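Local coordinates for protein PKS (Streptomyces albus, PDB 4OQJ) that probably catalyses decarboxylative condensation of acyl carrier protein-bound acyl chains, serving as a ketosynthase in oxazolomycin biosynthesis, at residues 80-85 and 220-225; 88-93 and 702-707; 100-105 and 160-165; 478-483 and 696-701. One frame throughout, in Å; residues are numbered along the deposited sequence. Where two conformers were deposited one is given.

Interaction 1: residues 80-85 and 220-225; sequences QVLVDA and AHIQAD
Ile222 meets Leu82 and Ala85 through two of its branches. The first kind of contact is apolar. The terminal methyl CD1 of Ile222 touches Leu82 CD2 at 4.0 Å, and the two side chains meet at a slant. The CG2 branch of Ile222 rests on Ala85 CB at 3.9 Å. In Ile222, CG2 stands anti to the backbone N and CG1 anti to the carbonyl carbon (chi1 -55°), which sends one branch to each partner.

The second kind is the local backbone geometry. Leu82 to Ala85 form a type II beta turn, with a weak bond of 3.5 Å from Ala85 N to Leu82 O. The turn puts its first and last side chains on the same isoleucine.

Polar links lie around the contact rather than within it. Gln106 OE1 accepts from Ile222 N, and Gln226 OE1 accepts from Leu82 N. Helix 105-121 adds Gln109, which touches both Leu82 and Ile222. Ile222 directly follows strand 214-221 of the central sheet of the thiolase-type fold. The chemistry implies that the turn is held against the strand end by buried van der Waals packing, while Gln106 and Gln226 satisfy two backbone N-H groups.

Interaction 2: residues 88-93 and 702-707; sequences FDAGLF and VRHWAE
The His704 imidazole sets its edge against the carbonyl oxygen of Phe88 and passes close to the methyl of Ala90. Phe88 O lies in the plane of the imidazole, at its edge, 3.2 Å from His704 NE2. His704 CD2 also reaches Phe88 CB at 4.0 Å, and it comes to the edge of the phenyl ring, near the ring plane. Ala90 CB approaches the imidazole obliquely, 3.9 Å from His704 NE2. In His704, CG is anti to the carbonyl carbon (chi1 -57°), which turns the ring toward residues 88-90.

Water 1 joins the two segments. It lies in the imidazole plane, 2.7 Å from His704 NE2, and accepts from Ala90 N at 3.2 Å.

The direct backbone link is Phe88 N to Val702 O, 2.9 Å long, with an N-H...O angle of 150°. The donor is tilted 20° from the carbonyl plane. Val702 CB packs on Phe88 O beside it.

Within 88-93, Asp89 shapes the turn: it centres an inverse gamma turn, and its OD1 accepts from Leu92 N in an Asx motif. Its OD2 bonds Glu700 N. Ala100 of helix 97-102 touches both Ala90 and His704, and Arg108 of helix 105-121 bonds His704 O. The sequence from Tyr697 to Trp705 resembles the linker that follows the acyltransferase position in modular polyketide synthases. The course of 702-707 is consistent with that linker's return across the ketosynthase surface.

Interaction 3: residues 100-105 and 160-165; sequences AELIDP and RYRMMI
Leu102 points toward helix 157-167, and its two methyls part to meet different residues. CD1 lies against the aliphatic part of Arg162, 3.8 Å from Arg162 CG. CD2 lies against Met163, a selenomethionine, 4.1 Å from Met163 CG. The leucine and arginine side chains run at about a right angle to each other. Leu102 meets Met163 at a more slanted angle.

The torsions set this up. Leu102 CG is anti to its carbonyl carbon (chi1 -74°), and the forked end extends across to helix 157-167. Arg162 CG is anti to its own backbone N, and the chain then bends at chi2 and chi3. The bends bring the guanidinium back over its own helix. There, Ile165 CD1 sits 3.4 Å above the centre of the guanidinium plane. Arg162 therefore offers Leu102 a methylene group, while its charged end turns elsewhere. That end forms a salt bridge from NH1 to Glu99 OE1.

In the thiolase-type fold of the ketosynthase, this contact packs the C-terminal end of helix 97-102 against helix 157-167. Ile103 is the first residue to leave helical geometry, and Asp104 then takes the N-cap position of helix 105-121. The link between helices 97-102 and 105-121 is also tied to helix 157-167. Leu102 O accepts from Asn167 ND2, and Asp104 shares a backbone hydrogen bond with Thr166. Helix 149-153 adds Arg151 against Leu102 and Tyr152 against Met163. Residues Tyr161 and Met164 of helix 157-167 pack on Met236 and Leu140 of the second subunit.

Interaction 4: residues 478-483 and 696-701; sequences DTATAD and TYPFER
Pro698 carries the direct contact, with its ring set against Thr479 and Ala480. Thr479 CG2 touches Pro698 CB at 3.6 Å, and the two side chains run antiparallel past one another. Ala480 CB reaches Pro698 CD at 4.1 Å. The Thr479 methyl is turned to the proline because CG2 is anti to the backbone N (chi1 -59°). The hydroxyl OG1 is used within the helix, where it bonds Ala475 O.

A second link runs through water. Water 2 donates to Asp483 OD2 at 3.0 Å and to Thr696 O at 2.7 Å. Water 3 donates to the same pair, at 3.2 Å from Asp483 OD2 and 2.8 Å from Thr696 O. Two waters thus bridge one carboxylate oxygen and one carbonyl. The other carboxylate oxygen, Asp483 OD1, forms a salt bridge with Arg486.

Further out, Pro698 is the centre of an inverse gamma turn. Its CD lies 3.5 Å above the ring of Tyr697, offset toward the rim. Tyr697 OH bonds Asn472 N, and Tyr697 N bonds Glu119 OE1.

The 696-701 segment runs between two helices. Helix 474-490 supplies the surface under Pro698, including Ala476. Helix 105-121 meets Thr696 and Phe699 through Glu116, and strand 465-471 touches Tyr697 through Ala471.

In the fold
Interactions 1, 2 and 3 lie on the same side of the chain's centre. The centres of interactions 2 and 3 are about 12 Å apart, and those of 3 and 4 are about 27 Å apart. Along the chain, interaction 3 is nested within the loop closed by interaction 1, and interactions 3 and 4 within that closed by interaction 2. Helix 105-121 borders all four. Residues 696-707 run from interaction 4 to interaction 2. Asp84 of interaction 1 forms a salt bridge with Arg701, and Trp705 packs on Pro105 of interaction 3. The C-terminal run thus lies across the ketosynthase, bringing the end of the modelled chain near residues 84-105, far away in sequence.

Interaction 1: residues 80-85 and 220-225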
loop_
_atom_site.group_PDB
_atom_site.type_symbol
_atom_site.label_atom_id
_atom_site.label_comp_id
_atom_site.label_asym_id
_atom_site.label_seq_id
_atom_site.Cartn_x
_atom_site.Cartn_y
_atom_site.Cartn_z
ATOM N N GLN A 80 -0.709 24.381 -15.362
ATOM C CA GLN A 80 0.140 24.411 -14.181
ATOM C C GLN A 80 1.270 23.457 -14.437
ATOM O O GLN A 80 1.131 22.255 -14.172
ATOM C CB GLN A 80 -0.649 23.996 -12.939
ATOM C CG GLN A 80 -1.651 25.039 -12.475
ATOM C CD GLN A 80 -1.006 26.142 -11.658
ATOM O OE1 GLN A 80 0.215 26.295 -11.656
ATOM N NE2 GLN A 80 -1.831 26.912 -10.947
ATOM N N VAL A 81 2.375 23.973 -14.976
ATOM C CA VAL A 81 3.450 23.114 -15.466
ATOM C C VAL A 81 4.615 22.978 -14.496
ATOM O O VAL A 81 4.945 23.897 -13.737
ATOM C CB VAL A 81 4.001 23.616 -16.824
ATOM C CG1 VAL A 81 2.855 23.919 -17.782
ATOM C CG2 VAL A 81 4.875 24.834 -16.650
ATOM N N LEU A 82 5.232 21.804 -14.531
ATOM C CA LEU A 82 6.465 21.557 -13.811
ATOM C C LEU A 82 7.655 21.764 -14.755
ATOM O O LEU A 82 7.863 20.978 -15.678
ATOM C CB LEU A 82 6.482 20.147 -13.234
ATOM C CG LEU A 82 7.772 19.789 -12.489
ATOM C CD1 LEU A 82 7.961 20.703 -11.285
ATOM C CD2 LEU A 82 7.732 18.321 -12.071
ATOM N N VAL A 83 8.424 22.819 -14.525
ATOM C CA VAL A 83 9.586 23.122 -15.360
ATOM C C VAL A 83 10.645 22.032 -15.217
ATOM O O VAL A 83 10.882 21.523 -14.116
ATOM C CB VAL A 83 10.207 24.492 -14.997
ATOM C CG1 VAL A 83 11.424 24.796 -15.887
ATOM C CG2 VAL A 83 9.177 25.599 -15.125
ATOM N N ASP A 84 11.270 21.681 -16.338
ATOM C CA ASP A 84 12.359 20.705 -16.379
ATOM C C ASP A 84 11.945 19.314 -15.925
ATOM O O ASP A 84 12.768 18.549 -15.429
ATOM C CB ASP A 84 13.549 21.187 -15.535
ATOM C CG ASP A 84 14.384 22.239 -16.252
ATOM O OD1 ASP A 84 14.361 22.303 -17.502
ATOM O OD2 ASP A 84 15.081 22.989 -15.557
ATOM N N ALA A 85 10.674 18.974 -16.121
ATOM C CA ALA A 85 10.211 17.623 -15.836
ATOM C C ALA A 85 10.953 16.581 -16.693
ATOM O O ALA A 85 11.018 15.405 -16.342
ATOM C CB ALA A 85 8.722 17.533 -16.061
ATOM N N ALA A 220 4.218 11.476 -7.421
ATOM C CA ALA A 220 4.534 12.339 -8.572
ATOM C C ALA A 220 3.403 12.257 -9.563
ATOM O O ALA A 220 2.877 11.185 -9.794
ATOM C CB ALA A 220 5.820 11.911 -9.240
ATOM N N HIS A 221 3.038 13.378 -10.156
ATOM C CA HIS A 221 2.064 13.384 -11.250
ATOM C C HIS A 221 2.576 14.321 -12.325
ATOM O O HIS A 221 2.699 15.531 -12.100
ATOM C CB HIS A 221 0.681 13.837 -10.802
ATOM C CG HIS A 221 -0.266 14.069 -11.935
ATOM N ND1 HIS A 221 -0.556 15.327 -12.422
ATOM C CD2 HIS A 221 -0.975 13.201 -12.697
ATOM C CE1 HIS A 221 -1.407 15.222 -13.429
ATOM N NE2 HIS A 221 -1.679 13.944 -13.614
ATOM N N ILE A 222 2.910 13.765 -13.478
ATOM C CA ILE A 222 3.420 14.578 -14.583
ATOM C C ILE A 222 2.818 14.103 -15.877
ATOM O O ILE A 222 3.025 12.954 -16.280
ATOM C CB ILE A 222 4.946 14.515 -14.709
ATOM C CG1 ILE A 222 5.613 14.900 -13.394
ATOM C CG2 ILE A 222 5.403 15.461 -15.815
ATOM C CD1 ILE A 222 7.078 14.591 -13.353
ATOM N N GLN A 223 2.064 14.980 -16.525
ATOM C CA GLN A 223 1.493 14.671 -17.829
ATOM C C GLN A 223 2.565 14.773 -18.894
ATOM O O GLN A 223 3.320 15.748 -18.930
ATOM C CB GLN A 223 0.358 15.620 -18.161
ATOM C CG GLN A 223 -0.743 15.664 -17.146
ATOM C CD GLN A 223 -1.687 16.810 -17.420
ATOM O OE1 GLN A 223 -1.262 17.961 -17.562
ATOM N NE2 GLN A 223 -2.970 16.501 -17.533
ATOM N N ALA A 224 2.643 13.777 -19.766
ATOM C CA ALA A 224 3.656 13.807 -20.809
ATOM C C ALA A 224 3.393 14.956 -21.777
ATOM O O ALA A 224 4.304 15.386 -22.470
ATOM C CB ALA A 224 3.707 12.480 -21.559
ATOM N N ASP A 225 2.158 15.454 -21.828
ATOM C CA ASP A 225 1.840 16.571 -22.721
ATOM C C ASP A 225 1.547 17.873 -21.963
ATOM O O ASP A 225 0.758 18.710 -22.424
ATOM C CB ASP A 225 0.659 16.216 -23.643
ATOM C CG ASP A 225 -0.616 15.881 -22.881
ATOM O OD1 ASP A 225 -0.689 16.147 -21.659
ATOM O OD2 ASP A 225 -1.553 15.344 -23.512
#

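Interaction 2: residues 88-93 and 702-707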
loop_
_atom_site.group_PDB
_atom_site.type_symbol
_atom_site.label_atom_id
_atom_site.label_comp_id
_atom_site.label_asym_id
_atom_site.label_seq_id
_atom_site.Cartn_x
_atom_site.Cartn_y
_atom_site.Cartn_z
ATOM N N PHE A 88 17.038 14.923 -16.002
ATOM C CA PHE A 88 17.369 13.829 -15.081
ATOM C C PHE A 88 18.860 13.515 -15.090
ATOM O O PHE A 88 19.476 13.356 -16.155
ATOM C CB PHE A 88 16.546 12.585 -15.445
ATOM C CG PHE A 88 16.837 11.369 -14.608
ATOM C CD1 PHE A 88 16.489 11.331 -13.268
ATOM C CD2 PHE A 88 17.415 10.241 -15.183
ATOM C CE1 PHE A 88 16.730 10.198 -12.498
ATOM C CE2 PHE A 88 17.668 9.093 -14.429
ATOM C CZ PHE A 88 17.327 9.070 -13.080
ATOM N N ASP A 89 19.438 13.425 -13.893
ATOM C CA ASP A 89 20.878 13.190 -13.750
ATOM C C ASP A 89 21.170 11.696 -13.760
ATOM O O ASP A 89 21.420 11.083 -12.715
ATOM C CB ASP A 89 21.404 13.824 -12.464
ATOM C CG ASP A 89 22.934 13.901 -12.421
ATOM O OD1 ASP A 89 23.640 13.145 -13.141
ATOM O OD2 ASP A 89 23.436 14.740 -11.650
ATOM N N ALA A 90 21.159 11.119 -14.949
ATOM C CA ALA A 90 21.271 9.677 -15.084
ATOM C C ALA A 90 22.621 9.174 -14.584
ATOM O O ALA A 90 22.702 8.108 -13.978
ATOM C CB ALA A 90 21.060 9.271 -16.526
ATOM N N GLY A 91 23.674 9.949 -14.823
ATOM C CA GLY A 91 25.011 9.556 -14.403
ATOM C C GLY A 91 25.110 9.337 -12.901
ATOM O O GLY A 91 25.731 8.387 -12.434
ATOM N N LEU A 92 24.489 10.230 -12.145
ATOM C CA LEU A 92 24.513 10.154 -10.698
ATOM C C LEU A 92 23.916 8.846 -10.219
ATOM O O LEU A 92 24.388 8.257 -9.238
ATOM C CB LEU A 92 23.744 11.324 -10.094
ATOM C CG LEU A 92 23.549 11.275 -8.583
ATOM C CD1 LEU A 92 24.880 11.399 -7.856
ATOM C CD2 LEU A 92 22.576 12.357 -8.152
ATOM N N PHE A 93 22.880 8.379 -10.919
ATOM C CA PHE A 93 22.190 7.163 -10.501
ATOM C C PHE A 93 22.648 5.913 -11.269
ATOM O O PHE A 93 22.056 4.847 -11.143
ATOM C CB PHE A 93 20.684 7.362 -10.650
ATOM C CG PHE A 93 20.144 8.426 -9.756
ATOM C CD1 PHE A 93 20.116 8.241 -8.383
ATOM C CD2 PHE A 93 19.702 9.633 -10.273
ATOM C CE1 PHE A 93 19.627 9.232 -7.542
ATOM C CE2 PHE A 93 19.226 10.624 -9.434
ATOM C CZ PHE A 93 19.187 10.415 -8.067
ATOM N N VAL A 702 20.217 17.228 -17.687
ATOM C CA VAL A 702 20.291 16.533 -18.970
ATOM C C VAL A 702 18.899 16.099 -19.417
ATOM O O VAL A 702 18.166 15.438 -18.676
ATOM C CB VAL A 702 21.222 15.295 -18.881
ATOM C CG1 VAL A 702 21.418 14.658 -20.252
ATOM C CG2 VAL A 702 22.544 15.672 -18.278
ATOM N N ARG A 703 18.522 16.471 -20.632
ATOM C CA ARG A 703 17.224 16.079 -21.167
ATOM C C ARG A 703 17.200 14.620 -21.619
ATOM O O ARG A 703 18.060 14.176 -22.369
ATOM C CB ARG A 703 16.839 16.985 -22.327
ATOM C CG ARG A 703 15.536 16.589 -23.010
ATOM C CD ARG A 703 15.209 17.601 -24.097
ATOM N NE ARG A 703 14.089 17.203 -24.951
ATOM C CZ ARG A 703 12.812 17.475 -24.700
ATOM N NH1 ARG A 703 12.458 18.116 -23.589
ATOM N NH2 ARG A 703 11.881 17.092 -25.557
ATOM N N HIS A 704 16.219 13.877 -21.126
ATOM C CA HIS A 704 15.967 12.512 -21.558
ATOM C C HIS A 704 14.503 12.435 -21.905
ATOM O O HIS A 704 13.645 12.523 -21.021
ATOM C CB HIS A 704 16.326 11.492 -20.472
ATOM C CG HIS A 704 17.748 11.574 -20.016
ATOM N ND1 HIS A 704 18.777 10.932 -20.671
ATOM C CD2 HIS A 704 18.316 12.236 -18.983
ATOM C CE1 HIS A 704 19.919 11.193 -20.059
ATOM N NE2 HIS A 704 19.668 11.983 -19.031
ATOM N N TRP A 705 14.213 12.280 -23.192
ATOM C CA TRP A 705 12.844 12.362 -23.668
ATOM C C TRP A 705 12.670 11.565 -24.954
ATOM O O TRP A 705 13.311 11.844 -25.957
ATOM C CB TRP A 705 12.462 13.820 -23.888
ATOM C CG TRP A 705 11.002 14.049 -23.948
ATOM C CD1 TRP A 705 10.233 14.184 -25.070
ATOM C CD2 TRP A 705 10.117 14.176 -22.835
ATOM N NE1 TRP A 705 8.921 14.385 -24.718
ATOM C CE2 TRP A 705 8.824 14.383 -23.349
ATOM C CE3 TRP A 705 10.293 14.134 -21.447
ATOM C CZ2 TRP A 705 7.716 14.550 -22.529
ATOM C CZ3 TRP A 705 9.190 14.296 -20.635
ATOM C CH2 TRP A 705 7.920 14.504 -21.178
ATOM N N ALA A 706 11.822 10.549 -24.901
ATOM C CA ALA A 706 11.553 9.702 -26.048
ATOM C C ALA A 706 10.597 10.420 -26.982
ATOM O O ALA A 706 9.550 10.902 -26.554
ATOM C CB ALA A 706 10.965 8.370 -25.611
ATOM N N GLU A 707 10.962 10.489 -28.255
ATOM C CA GLU A 707 10.120 11.129 -29.254
ATOM C C GLU A 707 9.063 10.139 -29.766
ATOM O O GLU A 707 9.393 9.012 -30.144
ATOM C CB GLU A 707 10.978 11.659 -30.403
ATOM C CG GLU A 707 10.851 13.167 -30.654
ATOM C CD GLU A 707 11.114 14.026 -29.419
ATOM O OE1 GLU A 707 12.294 14.230 -29.053
ATOM O OE2 GLU A 707 10.131 14.515 -28.823
HETATM O O HOH W 1 22.071 12.262 -17.788
#

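Interaction 3: residues 100-105 and 160-165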
loop_
_atom_site.group_PDB
_atom_site.type_symbol
_atom_site.label_atom_id
_atom_site.label_comp_id
_atom_site.label_asym_id
_atom_site.label_seq_id
_atom_site.Cartn_x
_atom_site.Cartn_y
_atom_site.Cartn_z
ATOM N N ALA A 100 17.487 5.921 -19.319
ATOM C CA ALA A 100 16.902 7.159 -18.796
ATOM C C ALA A 100 15.750 7.627 -19.671
ATOM O O ALA A 100 14.738 8.142 -19.187
ATOM C CB ALA A 100 17.949 8.251 -18.700
ATOM N N GLU A 101 15.938 7.476 -20.970
ATOM C CA GLU A 101 14.924 7.850 -21.944
ATOM C C GLU A 101 13.671 6.997 -21.785
ATOM O O GLU A 101 12.557 7.484 -21.958
ATOM C CB GLU A 101 15.487 7.705 -23.356
ATOM C CG GLU A 101 14.470 7.899 -24.471
ATOM C CD GLU A 101 15.110 7.846 -25.849
ATOM O OE1 GLU A 101 14.739 6.957 -26.649
ATOM O OE2 GLU A 101 15.988 8.693 -26.124
ATOM N N LEU A 102 13.854 5.720 -21.467
ATOM C CA LEU A 102 12.718 4.821 -21.308
ATOM C C LEU A 102 11.917 5.073 -20.019
ATOM O O LEU A 102 10.702 4.881 -20.001
ATOM C CB LEU A 102 13.189 3.371 -21.329
ATOM C CG LEU A 102 13.606 2.794 -22.687
ATOM C CD1 LEU A 102 13.953 1.328 -22.530
ATOM C CD2 LEU A 102 12.513 2.956 -23.738
ATOM N N ILE A 103 12.586 5.499 -18.951
ATOM C CA ILE A 103 11.920 5.642 -17.659
ATOM C C ILE A 103 10.921 6.797 -17.675
ATOM O O ILE A 103 11.238 7.917 -18.089
ATOM C CB ILE A 103 12.932 5.866 -16.509
ATOM C CG1 ILE A 103 13.892 4.691 -16.405
ATOM C CG2 ILE A 103 12.203 6.010 -15.167
ATOM C CD1 ILE A 103 15.087 4.921 -15.450
ATOM N N ASP A 104 9.705 6.493 -17.239
ATOM C CA ASP A 104 8.665 7.485 -17.031
ATOM C C ASP A 104 9.247 8.691 -16.274
ATOM O O ASP A 104 9.846 8.527 -15.221
ATOM C CB ASP A 104 7.498 6.836 -16.270
ATOM C CG ASP A 104 6.343 7.804 -15.947
ATOM O OD1 ASP A 104 6.347 8.966 -16.392
ATOM O OD2 ASP A 104 5.403 7.368 -15.237
ATOM N N PRO A 105 9.088 9.904 -16.824
ATOM C CA PRO A 105 9.527 11.098 -16.090
ATOM C C PRO A 105 8.971 11.188 -14.665
ATOM O O PRO A 105 9.631 11.746 -13.803
ATOM C CB PRO A 105 8.980 12.258 -16.927
ATOM C CG PRO A 105 8.773 11.697 -18.283
ATOM C CD PRO A 105 8.469 10.243 -18.118
ATOM N N ARG A 160 9.771 -4.942 -24.863
ATOM C CA ARG A 160 8.553 -4.704 -24.099
ATOM C C ARG A 160 8.800 -4.897 -22.603
ATOM O O ARG A 160 8.344 -4.108 -21.777
ATOM C CB ARG A 160 7.439 -5.630 -24.580
ATOM C CG ARG A 160 6.829 -5.191 -25.904
ATOM C CD ARG A 160 5.740 -6.131 -26.351
ATOM N NE ARG A 160 5.086 -5.650 -27.561
ATOM C CZ ARG A 160 3.965 -6.161 -28.055
ATOM N NH1 ARG A 160 3.364 -7.175 -27.443
ATOM N NH2 ARG A 160 3.442 -5.659 -29.162
ATOM N N TYR A 161 9.529 -5.947 -22.259
ATOM C CA TYR A 161 9.869 -6.223 -20.873
ATOM C C TYR A 161 10.688 -5.065 -20.293
ATOM O O TYR A 161 10.429 -4.592 -19.192
ATOM C CB TYR A 161 10.635 -7.545 -20.771
ATOM C CG TYR A 161 11.133 -7.864 -19.379
ATOM C CD1 TYR A 161 12.378 -7.422 -18.947
ATOM C CD2 TYR A 161 10.361 -8.613 -18.498
ATOM C CE1 TYR A 161 12.836 -7.709 -17.676
ATOM C CE2 TYR A 161 10.815 -8.907 -17.222
ATOM C CZ TYR A 161 12.049 -8.453 -16.816
ATOM O OH TYR A 161 12.513 -8.742 -15.548
ATOM N N ARG A 162 11.663 -4.579 -21.044
ATOM C CA ARG A 162 12.457 -3.459 -20.567
ATOM C C ARG A 162 11.586 -2.186 -20.404
ATOM O O ARG A 162 11.760 -1.414 -19.463
ATOM C CB ARG A 162 13.641 -3.242 -21.515
ATOM C CG ARG A 162 14.631 -2.135 -21.117
ATOM C CD ARG A 162 15.013 -2.103 -19.625
ATOM N NE ARG A 162 15.741 -3.287 -19.163
ATOM C CZ ARG A 162 16.545 -3.306 -18.099
ATOM N NH1 ARG A 162 16.739 -2.207 -17.381
ATOM N NH2 ARG A 162 17.157 -4.427 -17.741
HETATM N N MSE A 163 10.610 -1.992 -21.282
HETATM C CA MSE A 163 9.680 -0.882 -21.118
HETATM C C MSE A 163 8.759 -1.076 -19.901
HETATM O O MSE A 163 8.444 -0.121 -19.211
HETATM C CB MSE A 163 8.857 -0.691 -22.400
HETATM C CG MSE A 163 9.626 0.110 -23.458
HETATM SE SE MSE A 163 8.593 0.463 -25.059
HETATM C CE MSE A 163 8.999 -1.206 -25.953
HETATM N N MSE A 164 8.348 -2.307 -19.619
HETATM C CA MSE A 164 7.518 -2.560 -18.447
HETATM C C MSE A 164 8.245 -2.213 -17.141
HETATM O O MSE A 164 7.664 -1.561 -16.256
HETATM C CB MSE A 164 7.064 -4.023 -18.410
HETATM C CG MSE A 164 6.290 -4.402 -17.147
HETATM SE SE MSE A 164 6.017 -6.336 -16.994
HETATM C CE MSE A 164 7.819 -6.807 -16.338
ATOM N N ILE A 165 9.497 -2.632 -16.991
ATOM C CA ILE A 165 10.168 -2.373 -15.707
ATOM C C ILE A 165 10.623 -0.925 -15.595
ATOM O O ILE A 165 10.994 -0.500 -14.505
ATOM C CB ILE A 165 11.384 -3.314 -15.452
ATOM C CG1 ILE A 165 12.502 -3.077 -16.470
ATOM C CG2 ILE A 165 10.923 -4.760 -15.451
ATOM C CD1 ILE A 165 13.697 -3.998 -16.288
#

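Interaction 4: residues 478-483 and 696-701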
loop_
_atom_site.group_PDB
_atom_site.type_symbol
_atom_site.label_atom_id
_atom_site.label_comp_id
_atom_site.label_asym_id
_atom_site.label_seq_id
_atom_site.Cartn_x
_atom_site.Cartn_y
_atom_site.Cartn_z
ATOM N N ASP A 478 31.244 22.653 -8.030
ATOM C CA ASP A 478 31.277 24.118 -7.994
ATOM C C ASP A 478 29.918 24.711 -7.624
ATOM O O ASP A 478 29.845 25.612 -6.777
ATOM C CB ASP A 478 31.753 24.680 -9.336
ATOM C CG ASP A 478 33.252 24.502 -9.547
ATOM O OD1 ASP A 478 33.983 24.297 -8.549
ATOM O OD2 ASP A 478 33.704 24.560 -10.712
ATOM N N THR A 479 28.842 24.203 -8.236
ATOM C CA THR A 479 27.516 24.708 -7.931
ATOM C C THR A 479 27.165 24.445 -6.481
ATOM O O THR A 479 26.615 25.316 -5.804
ATOM C CB THR A 479 26.427 24.065 -8.838
ATOM O OG1 THR A 479 26.724 24.325 -10.216
ATOM C CG2 THR A 479 25.049 24.608 -8.512
ATOM N N ALA A 480 27.452 23.233 -6.008
ATOM C CA ALA A 480 27.159 22.882 -4.620
ATOM C C ALA A 480 27.934 23.782 -3.657
ATOM O O ALA A 480 27.409 24.178 -2.608
ATOM C CB ALA A 480 27.485 21.415 -4.355
ATOM N N THR A 481 29.184 24.084 -4.008
ATOM C CA THR A 481 30.008 25.002 -3.219
ATOM C C THR A 481 29.386 26.408 -3.161
ATOM O O THR A 481 29.267 27.005 -2.084
ATOM C CB THR A 481 31.422 25.083 -3.789
ATOM O OG1 THR A 481 31.993 23.768 -3.830
ATOM C CG2 THR A 481 32.323 26.012 -2.923
ATOM N N ALA A 482 28.980 26.929 -4.314
ATOM C CA ALA A 482 28.302 28.229 -4.359
ATOM C C ALA A 482 26.999 28.205 -3.557
ATOM O O ALA A 482 26.728 29.123 -2.785
ATOM C CB ALA A 482 28.034 28.626 -5.795
ATOM N N ASP A 483 26.201 27.149 -3.721
ATOM C CA ASP A 483 24.957 27.003 -2.965
ATOM C C ASP A 483 25.191 27.013 -1.457
ATOM O O ASP A 483 24.431 27.631 -0.710
ATOM C CB ASP A 483 24.227 25.693 -3.327
ATOM C CG ASP A 483 23.618 25.701 -4.733
ATOM O OD1 ASP A 483 23.483 26.787 -5.342
ATOM O OD2 ASP A 483 23.261 24.600 -5.224
ATOM N N THR A 696 20.412 21.105 -1.426
ATOM C CA THR A 696 20.380 19.736 -1.928
ATOM C C THR A 696 21.157 19.657 -3.240
ATOM O O THR A 696 21.599 20.682 -3.765
ATOM C CB THR A 696 18.921 19.258 -2.082
ATOM O OG1 THR A 696 18.143 20.211 -2.839
ATOM C CG2 THR A 696 18.305 19.130 -0.714
ATOM N N TYR A 697 21.367 18.443 -3.735
ATOM C CA TYR A 697 22.287 18.187 -4.836
ATOM C C TYR A 697 21.906 18.934 -6.126
ATOM O O TYR A 697 20.724 19.004 -6.484
ATOM C CB TYR A 697 22.355 16.678 -5.118
ATOM C CG TYR A 697 23.489 16.308 -6.054
ATOM C CD1 TYR A 697 24.760 16.041 -5.560
ATOM C CD2 TYR A 697 23.299 16.257 -7.431
ATOM C CE1 TYR A 697 25.807 15.720 -6.406
ATOM C CE2 TYR A 697 24.346 15.928 -8.292
ATOM C CZ TYR A 697 25.604 15.663 -7.766
ATOM O OH TYR A 697 26.666 15.348 -8.600
ATOM N N PRO A 698 22.909 19.512 -6.827
ATOM C CA PRO A 698 22.619 20.213 -8.086
ATOM C C PRO A 698 22.593 19.243 -9.273
ATOM O O PRO A 698 23.534 19.172 -10.066
ATOM C CB PRO A 698 23.763 21.214 -8.195
ATOM C CG PRO A 698 24.904 20.540 -7.515
ATOM C CD PRO A 698 24.299 19.732 -6.387
ATOM N N PHE A 699 21.500 18.494 -9.380
ATOM C CA PHE A 699 21.356 17.476 -10.406
ATOM C C PHE A 699 21.658 18.043 -11.777
ATOM O O PHE A 699 21.213 19.134 -12.102
ATOM C CB PHE A 699 19.941 16.903 -10.395
ATOM C CG PHE A 699 19.556 16.275 -9.091
ATOM C CD1 PHE A 699 20.034 15.022 -8.741
ATOM C CD2 PHE A 699 18.721 16.942 -8.215
ATOM C CE1 PHE A 699 19.662 14.430 -7.537
ATOM C CE2 PHE A 699 18.362 16.370 -7.014
ATOM C CZ PHE A 699 18.826 15.125 -6.671
ATOM N N GLU A 700 22.412 17.310 -12.585
ATOM C CA GLU A 700 22.733 17.802 -13.922
ATOM C C GLU A 700 21.458 17.868 -14.747
ATOM O O GLU A 700 20.695 16.907 -14.774
ATOM C CB GLU A 700 23.771 16.904 -14.609
ATOM C CG GLU A 700 24.396 17.554 -15.844
ATOM C CD GLU A 700 25.770 17.005 -16.175
ATOM O OE1 GLU A 700 26.596 16.872 -15.246
ATOM O OE2 GLU A 700 26.022 16.719 -17.366
ATOM N N ARG A 701 21.214 18.997 -15.403
ATOM C CA ARG A 701 19.994 19.148 -16.208
ATOM C C ARG A 701 20.144 18.552 -17.607
ATOM O O ARG A 701 20.187 19.286 -18.599
ATOM C CB ARG A 701 19.602 20.622 -16.347
ATOM C CG ARG A 701 19.241 21.325 -15.057
ATOM C CD ARG A 701 19.102 22.836 -15.285
ATOM N NE ARG A 701 17.964 23.176 -16.143
ATOM C CZ ARG A 701 18.030 23.406 -17.453
ATOM N NH1 ARG A 701 19.186 23.347 -18.103
ATOM N NH2 ARG A 701 16.924 23.706 -18.122
HETATM O O HOH W 2 23.806 22.274 -3.445
HETATM O O HOH W 3 20.726 22.604 -5.546
#